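Local structure of designed helical repeat protein (Synthetic construct, 5CWM) at residues R9-V14 with E42-A47; L51-E55 with R106-L110; K48-E52 with V62-V67; A93-E98 with L133-I137. The protein has no known natural function but, as a de novo designed helical repeat protein, folds into a tandem stack of antiparallel helix pairs. All blocks are in the same frame, centred on the assembly; numbering follows the deposited sequence.

Interaction 1 (R9-V14 with E42-A47); sequences RVEKLV and EAAREA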
loop_
_atom_site.group_PDB
_atom_site.type_symbol
_atom_site.label_atom_id
_atom_site.label_comp_id
_atom_site.label_asym_id
_atom_site.label_seq_id
_atom_site.Cartn_x
_atom_site.Cartn_y
_atom_site.Cartn_z
ATOM N N ARG A 9 13.998 -14.214 -4.813
ATOM C CA ARG A 9 15.202 -13.398 -4.931
ATOM C C ARG A 9 15.002 -12.043 -4.262
ATOM O O ARG A 9 15.821 -11.612 -3.445
ATOM C CB ARG A 9 15.582 -13.211 -6.402
ATOM C CG ARG A 9 16.716 -14.102 -6.882
ATOM C CD ARG A 9 18.064 -13.460 -6.605
ATOM N NE ARG A 9 18.193 -12.171 -7.279
ATOM C CZ ARG A 9 19.266 -11.389 -7.202
ATOM N NH1 ARG A 9 20.312 -11.763 -6.478
ATOM N NH2 ARG A 9 19.293 -10.233 -7.849
ATOM N N VAL A 10 13.905 -11.378 -4.614
ATOM C CA VAL A 10 13.567 -10.086 -4.030
ATOM C C VAL A 10 13.414 -10.198 -2.516
ATOM O O VAL A 10 13.921 -9.359 -1.769
ATOM C CB VAL A 10 12.270 -9.515 -4.636
ATOM C CG1 VAL A 10 11.900 -8.201 -3.964
ATOM C CG2 VAL A 10 12.426 -9.323 -6.136
ATOM N N GLU A 11 12.720 -11.242 -2.071
ATOM C CA GLU A 11 12.528 -11.490 -0.645
ATOM C C GLU A 11 13.865 -11.660 0.069
ATOM O O GLU A 11 14.072 -11.118 1.158
ATOM C CB GLU A 11 11.660 -12.732 -0.426
ATOM C CG GLU A 11 10.220 -12.582 -0.889
ATOM C CD GLU A 11 9.464 -13.898 -0.867
ATOM O OE1 GLU A 11 10.057 -14.920 -0.464
ATOM O OE2 GLU A 11 8.277 -13.908 -1.254
ATOM N N LYS A 12 14.768 -12.411 -0.551
ATOM C CA LYS A 12 16.089 -12.638 0.024
ATOM C C LYS A 12 16.876 -11.335 0.097
ATOM O O LYS A 12 17.619 -11.104 1.052
ATOM C CB LYS A 12 16.866 -13.676 -0.788
ATOM C CG LYS A 12 18.222 -14.022 -0.189
ATOM C CD LYS A 12 19.028 -14.926 -1.102
ATOM C CE LYS A 12 20.402 -15.199 -0.516
ATOM N NZ LYS A 12 21.140 -13.936 -0.237
ATOM N N LEU A 13 16.711 -10.485 -0.912
ATOM C CA LEU A 13 17.359 -9.178 -0.909
ATOM C C LEU A 13 16.823 -8.312 0.226
ATOM O O LEU A 13 17.579 -7.596 0.883
ATOM C CB LEU A 13 17.163 -8.470 -2.251
ATOM C CG LEU A 13 17.933 -9.033 -3.445
ATOM C CD1 LEU A 13 17.735 -8.153 -4.668
ATOM C CD2 LEU A 13 19.412 -9.175 -3.115
ATOM N N VAL A 14 15.516 -8.386 0.452
ATOM C CA VAL A 14 14.881 -7.641 1.533
ATOM C C VAL A 14 15.397 -8.105 2.892
ATOM O O VAL A 14 15.775 -7.288 3.732
ATOM C CB VAL A 14 13.350 -7.784 1.496
ATOM C CG1 VAL A 14 12.731 -7.200 2.753
ATOM C CG2 VAL A 14 12.784 -7.113 0.255
ATOM N N GLU A 42 17.587 -1.995 -4.668
ATOM C CA GLU A 42 17.717 -3.027 -5.692
ATOM C C GLU A 42 16.555 -4.011 -5.608
ATOM O O GLU A 42 16.001 -4.428 -6.632
ATOM C CB GLU A 42 19.050 -3.766 -5.550
ATOM C CG GLU A 42 19.263 -4.871 -6.576
ATOM C CD GLU A 42 19.346 -4.345 -7.998
ATOM O OE1 GLU A 42 19.789 -3.193 -8.187
ATOM O OE2 GLU A 42 18.966 -5.088 -8.929
ATOM N N ALA A 43 16.186 -4.368 -4.382
ATOM C CA ALA A 43 15.052 -5.254 -4.147
ATOM C C ALA A 43 13.773 -4.665 -4.733
ATOM O O ALA A 43 13.005 -5.363 -5.396
ATOM C CB ALA A 43 14.884 -5.519 -2.659
ATOM N N ALA A 44 13.558 -3.375 -4.494
ATOM C CA ALA A 44 12.387 -2.682 -5.025
ATOM C C ALA A 44 12.410 -2.641 -6.550
ATOM O O ALA A 44 11.375 -2.816 -7.199
ATOM C CB ALA A 44 12.305 -1.273 -4.460
ATOM N N ARG A 45 13.590 -2.405 -7.117
ATOM C CA ARG A 45 13.755 -2.390 -8.569
ATOM C C ARG A 45 13.353 -3.728 -9.186
ATOM O O ARG A 45 12.484 -3.789 -10.066
ATOM C CB ARG A 45 15.202 -2.058 -8.944
ATOM C CG ARG A 45 15.380 -0.700 -9.606
ATOM C CD ARG A 45 16.076 0.288 -8.683
ATOM N NE ARG A 45 17.437 -0.129 -8.359
ATOM C CZ ARG A 45 18.301 0.610 -7.671
ATOM N NH1 ARG A 45 17.951 1.811 -7.234
ATOM N NH2 ARG A 45 19.520 0.149 -7.423
ATOM N N GLU A 46 13.988 -4.796 -8.710
ATOM C CA GLU A 46 13.692 -6.140 -9.192
ATOM C C GLU A 46 12.217 -6.478 -9.008
ATOM O O GLU A 46 11.598 -7.086 -9.882
ATOM C CB GLU A 46 14.564 -7.172 -8.474
ATOM C CG GLU A 46 16.055 -6.983 -8.698
ATOM C CD GLU A 46 16.879 -8.088 -8.072
ATOM O OE1 GLU A 46 16.282 -9.057 -7.558
ATOM O OE2 GLU A 46 18.124 -7.989 -8.092
ATOM N N ALA A 47 11.657 -6.070 -7.872
ATOM C CA ALA A 47 10.243 -6.290 -7.588
ATOM C C ALA A 47 9.358 -5.624 -8.638
ATOM O O ALA A 47 8.416 -6.239 -9.149
ATOM C CB ALA A 47 9.895 -5.775 -6.202
#
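Residues 9-14 and 42-47 are both helical and run almost antiparallel, their axes 8.8 Å apart at an angle of 165°. The CA atoms of Val10 and Ala43 come within 5.1 Å, a tight spacing made possible by the small Ala43.

Apolar packing occupies the middle of the contact. Ala43 CB is met by Leu13 CB at 3.8 Å and by Val14 CG2 at 3.9 Å. Val10 CG1 lies 3.4 Å from the backbone Ala43 O and 3.9 Å from Ala47 CB, so this valine fills the space beside two alanines one turn apart.

Exposed Arg9 reaches in from the margin: its NH2 forms a salt bridge with Glu46 OE2, 2.5 Å away near the guanidinium plane. Glu46 also covers Leu13, Leu13 CD1 lying 3.4 Å from Glu46 OE1. Glu42 OE2 lies 3.1 Å from Glu46 OE2; both are acceptors and do not bond, and Arg9 probably offsets part of their repulsion. Within its own helix, Glu42 OE1 has a weak partner in Arg45 NH2 at 3.4 Å.

The two helices, 3-27 and 30-57, form the first antiparallel hairpin of the repeat array. Helix 60-84 packs against both, Leu69 touching Val10 and Val73 touching Ala44.

Interaction 2 (L51-E55 with R106-L110); sequences LEQAE and RVLEL
Build both segments as α-helix, 51-55 with 106-110, phi/psi mostly near -65/-40 but -77/-25 at Gln53 and -72/-27 at Ala54. They run nearly parallel, crossing at +18° with axes 11.2 Å apart. The nearest CA pair is Glu55-Leu110 at 6.9 Å, so side chains have to span the gap.

The polar link is Glu55 with Arg106, both with CA-to-CB directed at the other segment. Glu55 is m, t with its carboxylate turned to chi3 -16°; Arg106 is m, t, p with chi4 174°. Arg106 NH2 donates to Glu55 OE1 at 2.8 Å and 151°, satisfying it well; Glu55 OE2 receives two weak bonds, from Arg106 NE (2.7 Å, 124°) and Arg106 NH2 (2.9 Å, 119°), all within one salt bridge. Gln53 NE2 is satisfied separately, by Glu6 OE2 of helix 3-27. Backbone donors follow the i to i-4 pattern: Glu55 N to Leu51 O and Leu110 N to Arg106 O, each 2.9 Å.

Beside the ion pair, Leu51 (t, p) places CD1 3.9 Å from Val107 CG2 (Val107 chi1 t), and Leu110 (t, p) brings CD2 3.9 Å from Ala54 O.

Such parallel packing of equivalent helices from successive repeats is characteristic of an α-solenoid. The chemistry implies a partly exposed electrostatic link between repeats, backed by a buried apolar layer that helix 60-84 completes.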
loop_
_atom_site.group_PDB
_atom_site.type_symbol
_atom_site.label_atom_id
_atom_site.label_comp_id
_atom_site.label_asym_id
_atom_site.label_seq_id
_atom_site.Cartn_x
_atom_site.Cartn_y
_atom_site.Cartn_z
ATOM N N LEU A 51 6.754 -7.213 -11.333
ATOM C CA LEU A 51 5.409 -6.688 -11.550
ATOM C C LEU A 51 5.155 -6.412 -13.030
ATOM O O LEU A 51 4.111 -6.780 -13.574
ATOM C CB LEU A 51 5.196 -5.408 -10.739
ATOM C CG LEU A 51 4.005 -4.537 -11.149
ATOM C CD1 LEU A 51 2.688 -5.236 -10.861
ATOM C CD2 LEU A 51 4.061 -3.191 -10.452
ATOM N N GLU A 52 6.121 -5.764 -13.672
ATOM C CA GLU A 52 6.000 -5.382 -15.072
ATOM C C GLU A 52 5.879 -6.595 -15.989
ATOM O O GLU A 52 5.134 -6.559 -16.969
ATOM C CB GLU A 52 7.191 -4.521 -15.494
ATOM C CG GLU A 52 7.158 -3.109 -14.928
ATOM C CD GLU A 52 8.424 -2.330 -15.224
ATOM O OE1 GLU A 52 9.389 -2.935 -15.737
ATOM O OE2 GLU A 52 8.454 -1.113 -14.943
ATOM N N GLN A 53 6.603 -7.667 -15.679
ATOM C CA GLN A 53 6.482 -8.880 -16.483
ATOM C C GLN A 53 5.195 -9.622 -16.123
ATOM O O GLN A 53 4.647 -10.368 -16.939
ATOM C CB GLN A 53 7.700 -9.793 -16.301
ATOM C CG GLN A 53 7.740 -10.555 -14.988
ATOM C CD GLN A 53 8.856 -11.579 -14.944
ATOM O OE1 GLN A 53 9.614 -11.731 -15.903
ATOM N NE2 GLN A 53 8.961 -12.291 -13.828
ATOM N N ALA A 54 4.710 -9.402 -14.905
ATOM C CA ALA A 54 3.465 -10.016 -14.455
ATOM C C ALA A 54 2.270 -9.367 -15.140
ATOM O O ALA A 54 1.222 -9.993 -15.301
ATOM C CB ALA A 54 3.333 -9.913 -12.944
ATOM N N GLU A 55 2.430 -8.109 -15.539
ATOM C CA GLU A 55 1.391 -7.410 -16.286
ATOM C C GLU A 55 1.222 -8.023 -17.671
ATOM O O GLU A 55 0.102 -8.216 -18.144
ATOM C CB GLU A 55 1.717 -5.921 -16.408
ATOM C CG GLU A 55 1.634 -5.156 -15.100
ATOM C CD GLU A 55 1.904 -3.676 -15.278
ATOM O OE1 GLU A 55 2.438 -3.289 -16.338
ATOM O OE2 GLU A 55 1.579 -2.897 -14.357
ATOM N N ARG A 106 -2.223 -0.526 -10.224
ATOM C CA ARG A 106 -2.011 -1.308 -11.438
ATOM C C ARG A 106 -2.336 -2.782 -11.197
ATOM O O ARG A 106 -2.874 -3.464 -12.075
ATOM C CB ARG A 106 -0.573 -1.145 -11.937
ATOM C CG ARG A 106 -0.260 0.262 -12.429
ATOM C CD ARG A 106 1.234 0.488 -12.620
ATOM N NE ARG A 106 1.782 -0.280 -13.734
ATOM C CZ ARG A 106 3.031 -0.163 -14.175
ATOM N NH1 ARG A 106 3.861 0.696 -13.599
ATOM N NH2 ARG A 106 3.450 -0.900 -15.196
ATOM N N VAL A 107 -2.012 -3.268 -10.003
ATOM C CA VAL A 107 -2.390 -4.620 -9.607
ATOM C C VAL A 107 -3.908 -4.746 -9.551
ATOM O O VAL A 107 -4.473 -5.751 -9.985
ATOM C CB VAL A 107 -1.781 -5.004 -8.242
ATOM C CG1 VAL A 107 -2.522 -6.182 -7.624
ATOM C CG2 VAL A 107 -0.313 -5.327 -8.402
ATOM N N LEU A 108 -4.562 -3.714 -9.026
ATOM C CA LEU A 108 -6.020 -3.685 -8.960
ATOM C C LEU A 108 -6.637 -3.812 -10.348
ATOM O O LEU A 108 -7.484 -4.677 -10.581
ATOM C CB LEU A 108 -6.501 -2.398 -8.283
ATOM C CG LEU A 108 -8.008 -2.138 -8.190
ATOM C CD1 LEU A 108 -8.318 -1.424 -6.895
ATOM C CD2 LEU A 108 -8.515 -1.311 -9.365
ATOM N N GLU A 109 -6.215 -2.947 -11.265
ATOM C CA GLU A 109 -6.792 -2.943 -12.605
ATOM C C GLU A 109 -6.445 -4.228 -13.359
ATOM O O GLU A 109 -7.241 -4.712 -14.167
ATOM C CB GLU A 109 -6.335 -1.709 -13.390
ATOM C CG GLU A 109 -4.845 -1.635 -13.664
ATOM C CD GLU A 109 -4.409 -0.268 -14.152
ATOM O OE1 GLU A 109 -5.163 0.706 -13.946
ATOM O OE2 GLU A 109 -3.311 -0.169 -14.739
ATOM N N LEU A 110 -5.269 -4.788 -13.082
ATOM C CA LEU A 110 -4.895 -6.070 -13.671
ATOM C C LEU A 110 -5.827 -7.169 -13.174
ATOM O O LEU A 110 -6.213 -8.063 -13.929
ATOM C CB LEU A 110 -3.443 -6.425 -13.343
ATOM C CG LEU A 110 -2.947 -7.755 -13.918
ATOM C CD1 LEU A 110 -2.971 -7.726 -15.440
ATOM C CD2 LEU A 110 -1.554 -8.093 -13.406
#

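Interaction 3 (K48-E52 with V62-V67); sequences KKVLE and VALRAV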
loop_
_atom_site.group_PDB
_atom_site.type_symbol
_atom_site.label_atom_id
_atom_site.label_comp_id
_atom_site.label_asym_id
_atom_site.label_seq_id
_atom_site.Cartn_x
_atom_site.Cartn_y
_atom_site.Cartn_z
ATOM N N LYS A 48 9.665 -4.371 -8.962
ATOM C CA LYS A 48 8.897 -3.648 -9.967
ATOM C C LYS A 48 9.046 -4.303 -11.336
ATOM O O LYS A 48 8.099 -4.327 -12.121
ATOM C CB LYS A 48 9.321 -2.179 -10.041
ATOM C CG LYS A 48 8.482 -1.364 -11.019
ATOM C CD LYS A 48 8.928 0.086 -11.097
ATOM C CE LYS A 48 8.084 0.854 -12.102
ATOM N NZ LYS A 48 8.484 2.284 -12.195
ATOM N N LYS A 49 10.233 -4.834 -11.620
ATOM C CA LYS A 49 10.442 -5.574 -12.863
ATOM C C LYS A 49 9.527 -6.799 -12.924
ATOM O O LYS A 49 8.872 -7.056 -13.943
ATOM C CB LYS A 49 11.904 -5.996 -13.002
ATOM C CG LYS A 49 12.876 -4.834 -13.128
ATOM C CD LYS A 49 14.316 -5.318 -13.161
ATOM C CE LYS A 49 15.288 -4.151 -13.215
ATOM N NZ LYS A 49 16.703 -4.610 -13.177
ATOM N N VAL A 50 9.486 -7.543 -11.821
ATOM C CA VAL A 50 8.624 -8.717 -11.706
ATOM C C VAL A 50 7.157 -8.341 -11.908
ATOM O O VAL A 50 6.410 -9.055 -12.577
ATOM C CB VAL A 50 8.794 -9.409 -10.336
ATOM C CG1 VAL A 50 7.796 -10.543 -10.180
ATOM C CG2 VAL A 50 10.213 -9.929 -10.176
ATOM N N LEU A 51 6.754 -7.213 -11.333
ATOM C CA LEU A 51 5.409 -6.688 -11.550
ATOM C C LEU A 51 5.155 -6.412 -13.030
ATOM O O LEU A 51 4.111 -6.780 -13.574
ATOM C CB LEU A 51 5.196 -5.408 -10.739
ATOM C CG LEU A 51 4.005 -4.537 -11.149
ATOM C CD1 LEU A 51 2.688 -5.236 -10.861
ATOM C CD2 LEU A 51 4.061 -3.191 -10.452
ATOM N N GLU A 52 6.121 -5.764 -13.672
ATOM C CA GLU A 52 6.000 -5.382 -15.072
ATOM C C GLU A 52 5.879 -6.595 -15.989
ATOM O O GLU A 52 5.134 -6.559 -16.969
ATOM C CB GLU A 52 7.191 -4.521 -15.494
ATOM C CG GLU A 52 7.158 -3.109 -14.928
ATOM C CD GLU A 52 8.424 -2.330 -15.224
ATOM O OE1 GLU A 52 9.389 -2.935 -15.737
ATOM O OE2 GLU A 52 8.454 -1.113 -14.943
ATOM N N VAL A 62 1.328 -12.883 -8.656
ATOM C CA VAL A 62 2.738 -12.517 -8.712
ATOM C C VAL A 62 2.902 -11.004 -8.606
ATOM O O VAL A 62 3.786 -10.505 -7.902
ATOM C CB VAL A 62 3.394 -13.016 -10.014
ATOM C CG1 VAL A 62 4.882 -12.712 -10.012
ATOM C CG2 VAL A 62 3.154 -14.507 -10.190
ATOM N N ALA A 63 2.034 -10.284 -9.309
ATOM C CA ALA A 63 2.018 -8.828 -9.273
ATOM C C ALA A 63 1.795 -8.311 -7.854
ATOM O O ALA A 63 2.535 -7.451 -7.368
ATOM C CB ALA A 63 0.942 -8.295 -10.207
ATOM N N LEU A 64 0.771 -8.851 -7.198
ATOM C CA LEU A 64 0.431 -8.466 -5.833
ATOM C C LEU A 64 1.595 -8.712 -4.882
ATOM O O LEU A 64 1.944 -7.845 -4.077
ATOM C CB LEU A 64 -0.805 -9.229 -5.356
ATOM C CG LEU A 64 -1.254 -8.966 -3.918
ATOM C CD1 LEU A 64 -1.668 -7.514 -3.739
ATOM C CD2 LEU A 64 -2.386 -9.904 -3.534
ATOM N N ARG A 65 2.191 -9.897 -4.982
ATOM C CA ARG A 65 3.341 -10.244 -4.155
ATOM C C ARG A 65 4.485 -9.259 -4.381
ATOM O O ARG A 65 5.121 -8.795 -3.430
ATOM C CB ARG A 65 3.809 -11.671 -4.449
ATOM C CG ARG A 65 3.953 -12.543 -3.212
ATOM C CD ARG A 65 4.834 -11.876 -2.167
ATOM N NE ARG A 65 4.852 -12.617 -0.910
ATOM C CZ ARG A 65 5.365 -12.149 0.224
ATOM N NH1 ARG A 65 5.339 -12.891 1.322
ATOM N NH2 ARG A 65 5.899 -10.935 0.260
ATOM N N ALA A 66 4.732 -8.933 -5.646
ATOM C CA ALA A 66 5.791 -7.997 -6.006
ATOM C C ALA A 66 5.557 -6.620 -5.391
ATOM O O ALA A 66 6.472 -6.021 -4.820
ATOM C CB ALA A 66 5.903 -7.886 -7.519
ATOM N N VAL A 67 4.328 -6.126 -5.500
ATOM C CA VAL A 67 4.013 -4.785 -5.021
ATOM C C VAL A 67 4.011 -4.707 -3.494
ATOM O O VAL A 67 4.451 -3.709 -2.922
ATOM C CB VAL A 67 2.657 -4.304 -5.574
ATOM C CG1 VAL A 67 2.272 -2.962 -4.974
ATOM C CG2 VAL A 67 2.732 -4.195 -7.084
#
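This is an antiparallel α-hairpin at the junction between repeats: helix 30-57, the second of its repeat, turns through a very short connection into helix 60-84, the first of the next. The segments 48-52 and 62-67 lie 8.3 Å apart between axes at 162°, and the CA atoms of Leu51 and Ala63 approach to 4.6 Å, a closeness that depends on the small side chain of Ala63.

No hydrogen bond crosses the interface; conformation and shape do the work. Val50, Val62 and Val67 all have chi1 near 180°. In this rotamer Val50, whose CA-to-CB bond points at the opposite helix, sets CG1 3.6 Å from Val62 CG1 and 4.2 Å from Ala66 CB. Leu51 starts out sideways, but its t, p conformation swings the end of the chain inward over Ala63 and Val67. Ala66 faces helix 30-57 directly, its CB being 4.0 Å from Leu51 N.

Lys48 points away, and its fully extended chain, all four chi angles t, reaches a salt bridge with Glu99 of helix 87-114. That helix also packs on Leu51 through Leu103 and Val107, whereas Val50 and Val62 both touch Leu7 of helix 3-27.

Leu51 CD1 sits 3.6 Å from Ala63 CB and 3.9 Å from Val67 CG2, and Leu51 CD2 lies 3.8 Å from that same Val67 CG2.

Interaction 4 (A93-E98 with L133-I137); sequences ALRVAE and LLLRI
Segments 93-98 and 133-137 are continuous α-helix, phi/psi close to -60/-45 and -64/-40 respectively, with Ala97 N to Ala93 O and Ile137 N to Leu133 O bonds of 2.9 Å. Their axes are 10.2 Å apart and antiparallel, crossing at -162°. Two CA pairs fix the register, Leu94-Ile137 and Ala97-Leu134, each at 6.8 Å.

Ala97 points at the opposite helix. Leu134, m, t, bends its end inward so that CD2 lies 3.6 Å from both Ala97 CB and Leu94 CD1 (Leu94 t, p). This contact joins the second helix of one repeat to the first helix of the next in the α-solenoid, and no hydrogen bond or salt bridge crosses it. Ile137, also m, t, sets CD1 against the backbone of helix 87-114, 3.9 Å from both Ala93 O and Leu94 CA. Leu133 (t, p) sets CD2 4.3 Å from Ala97 CB. Glu98 CG stands 4.3 Å from Leu134 CD2, while Glu98 OE2 forms a salt bridge with Arg149 of helix 144-170.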
loop_
_atom_site.group_PDB
_atom_site.type_symbol
_atom_site.label_atom_id
_atom_site.label_comp_id
_atom_site.label_asym_id
_atom_site.label_seq_id
_atom_site.Cartn_x
_atom_site.Cartn_y
_atom_site.Cartn_z
ATOM N N ALA A 93 12.273 6.909 0.831
ATOM C CA ALA A 93 11.177 6.125 1.392
ATOM C C ALA A 93 9.835 6.658 0.900
ATOM O O ALA A 93 8.951 5.888 0.502
ATOM C CB ALA A 93 11.233 6.144 2.912
ATOM N N LEU A 94 9.699 7.982 0.923
ATOM C CA LEU A 94 8.503 8.648 0.420
ATOM C C LEU A 94 8.239 8.290 -1.040
ATOM O O LEU A 94 7.117 7.931 -1.407
ATOM C CB LEU A 94 8.637 10.165 0.575
ATOM C CG LEU A 94 7.473 11.029 0.087
ATOM C CD1 LEU A 94 6.187 10.654 0.802
ATOM C CD2 LEU A 94 7.784 12.504 0.288
ATOM N N ARG A 95 9.279 8.383 -1.865
ATOM C CA ARG A 95 9.169 8.076 -3.288
ATOM C C ARG A 95 8.745 6.629 -3.528
ATOM O O ARG A 95 7.844 6.363 -4.327
ATOM C CB ARG A 95 10.497 8.349 -4.000
ATOM C CG ARG A 95 10.926 9.808 -3.990
ATOM C CD ARG A 95 9.887 10.700 -4.650
ATOM N NE ARG A 95 10.309 12.096 -4.678
ATOM C CZ ARG A 95 10.088 12.963 -3.697
ATOM N NH1 ARG A 95 9.447 12.578 -2.602
ATOM N NH2 ARG A 95 10.508 14.216 -3.808
ATOM N N VAL A 96 9.397 5.700 -2.835
ATOM C CA VAL A 96 9.090 4.281 -2.981
ATOM C C VAL A 96 7.661 3.979 -2.531
ATOM O O VAL A 96 6.980 3.144 -3.127
ATOM C CB VAL A 96 10.090 3.406 -2.194
ATOM C CG1 VAL A 96 9.684 1.941 -2.241
ATOM C CG2 VAL A 96 11.489 3.579 -2.758
ATOM N N ALA A 97 7.201 4.667 -1.490
ATOM C CA ALA A 97 5.818 4.515 -1.039
ATOM C C ALA A 97 4.831 5.011 -2.099
ATOM O O ALA A 97 3.883 4.300 -2.475
ATOM C CB ALA A 97 5.605 5.254 0.271
ATOM N N GLU A 98 5.064 6.233 -2.577
ATOM C CA GLU A 98 4.231 6.835 -3.615
ATOM C C GLU A 98 4.155 5.950 -4.855
ATOM O O GLU A 98 3.104 5.842 -5.485
ATOM C CB GLU A 98 4.761 8.219 -3.995
ATOM C CG GLU A 98 4.627 9.268 -2.902
ATOM C CD GLU A 98 5.171 10.620 -3.326
ATOM O OE1 GLU A 98 5.170 11.553 -2.495
ATOM O OE2 GLU A 98 5.599 10.753 -4.491
ATOM N N LEU A 133 1.534 4.118 5.791
ATOM C CA LEU A 133 2.974 4.307 5.696
ATOM C C LEU A 133 3.311 5.765 5.397
ATOM O O LEU A 133 4.196 6.349 6.023
ATOM C CB LEU A 133 3.560 3.395 4.620
ATOM C CG LEU A 133 5.082 3.365 4.508
ATOM C CD1 LEU A 133 5.707 3.011 5.846
ATOM C CD2 LEU A 133 5.500 2.371 3.444
ATOM N N LEU A 134 2.589 6.345 4.445
ATOM C CA LEU A 134 2.744 7.751 4.093
ATOM C C LEU A 134 2.415 8.636 5.283
ATOM O O LEU A 134 2.982 9.716 5.441
ATOM C CB LEU A 134 1.851 8.116 2.905
ATOM C CG LEU A 134 2.249 7.564 1.535
ATOM C CD1 LEU A 134 1.172 7.855 0.503
ATOM C CD2 LEU A 134 3.579 8.150 1.099
ATOM N N LEU A 135 1.491 8.172 6.118
ATOM C CA LEU A 135 1.132 8.898 7.326
ATOM C C LEU A 135 2.295 8.876 8.315
ATOM O O LEU A 135 2.583 9.880 8.970
ATOM C CB LEU A 135 -0.126 8.306 7.961
ATOM C CG LEU A 135 -0.799 9.144 9.047
ATOM C CD1 LEU A 135 -1.307 10.456 8.469
ATOM C CD2 LEU A 135 -1.930 8.367 9.704
ATOM N N ARG A 136 2.958 7.727 8.417
ATOM C CA ARG A 136 4.120 7.584 9.290
ATOM C C ARG A 136 5.266 8.474 8.817
ATOM O O ARG A 136 5.918 9.147 9.619
ATOM C CB ARG A 136 4.582 6.124 9.346
ATOM C CG ARG A 136 3.524 5.147 9.836
ATOM C CD ARG A 136 4.089 3.739 9.961
ATOM N NE ARG A 136 3.063 2.767 10.331
ATOM C CZ ARG A 136 2.454 1.957 9.472
ATOM N NH1 ARG A 136 2.769 1.993 8.185
ATOM N NH2 ARG A 136 1.531 1.105 9.899
ATOM N N ILE A 137 5.502 8.470 7.509
ATOM C CA ILE A 137 6.544 9.295 6.908
ATOM C C ILE A 137 6.227 10.769 7.124
ATOM O O ILE A 137 7.121 11.581 7.354
ATOM C CB ILE A 137 6.695 9.014 5.399
ATOM C CG1 ILE A 137 7.006 7.536 5.160
ATOM C CG2 ILE A 137 7.785 9.886 4.792
ATOM C CD1 ILE A 137 7.075 7.159 3.697
#

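Overall arrangement
From the N terminus, interaction 1 closes the first hairpin, uniting helices 3-27 and 30-57 within one repeat. Interaction 3 follows on helix 30-57, closing the tight turn into helix 60-84, with nine residues, mostly helical, between its segments; its centre is 10 Å from that of interaction 1, which it touches. Interaction 2 starts from almost the same place, sharing Leu51 and Glu52, but spans helix 60-84 to reach helix 87-114, and Val107 packs directly against Ala63 and Val67. Interaction 4 leaves helix 87-114 for helix 117-141 and crosses interaction 2 along the chain, although their centres lie 21 Å apart. Together the four contacts join five consecutive helices, tying three successive repeats.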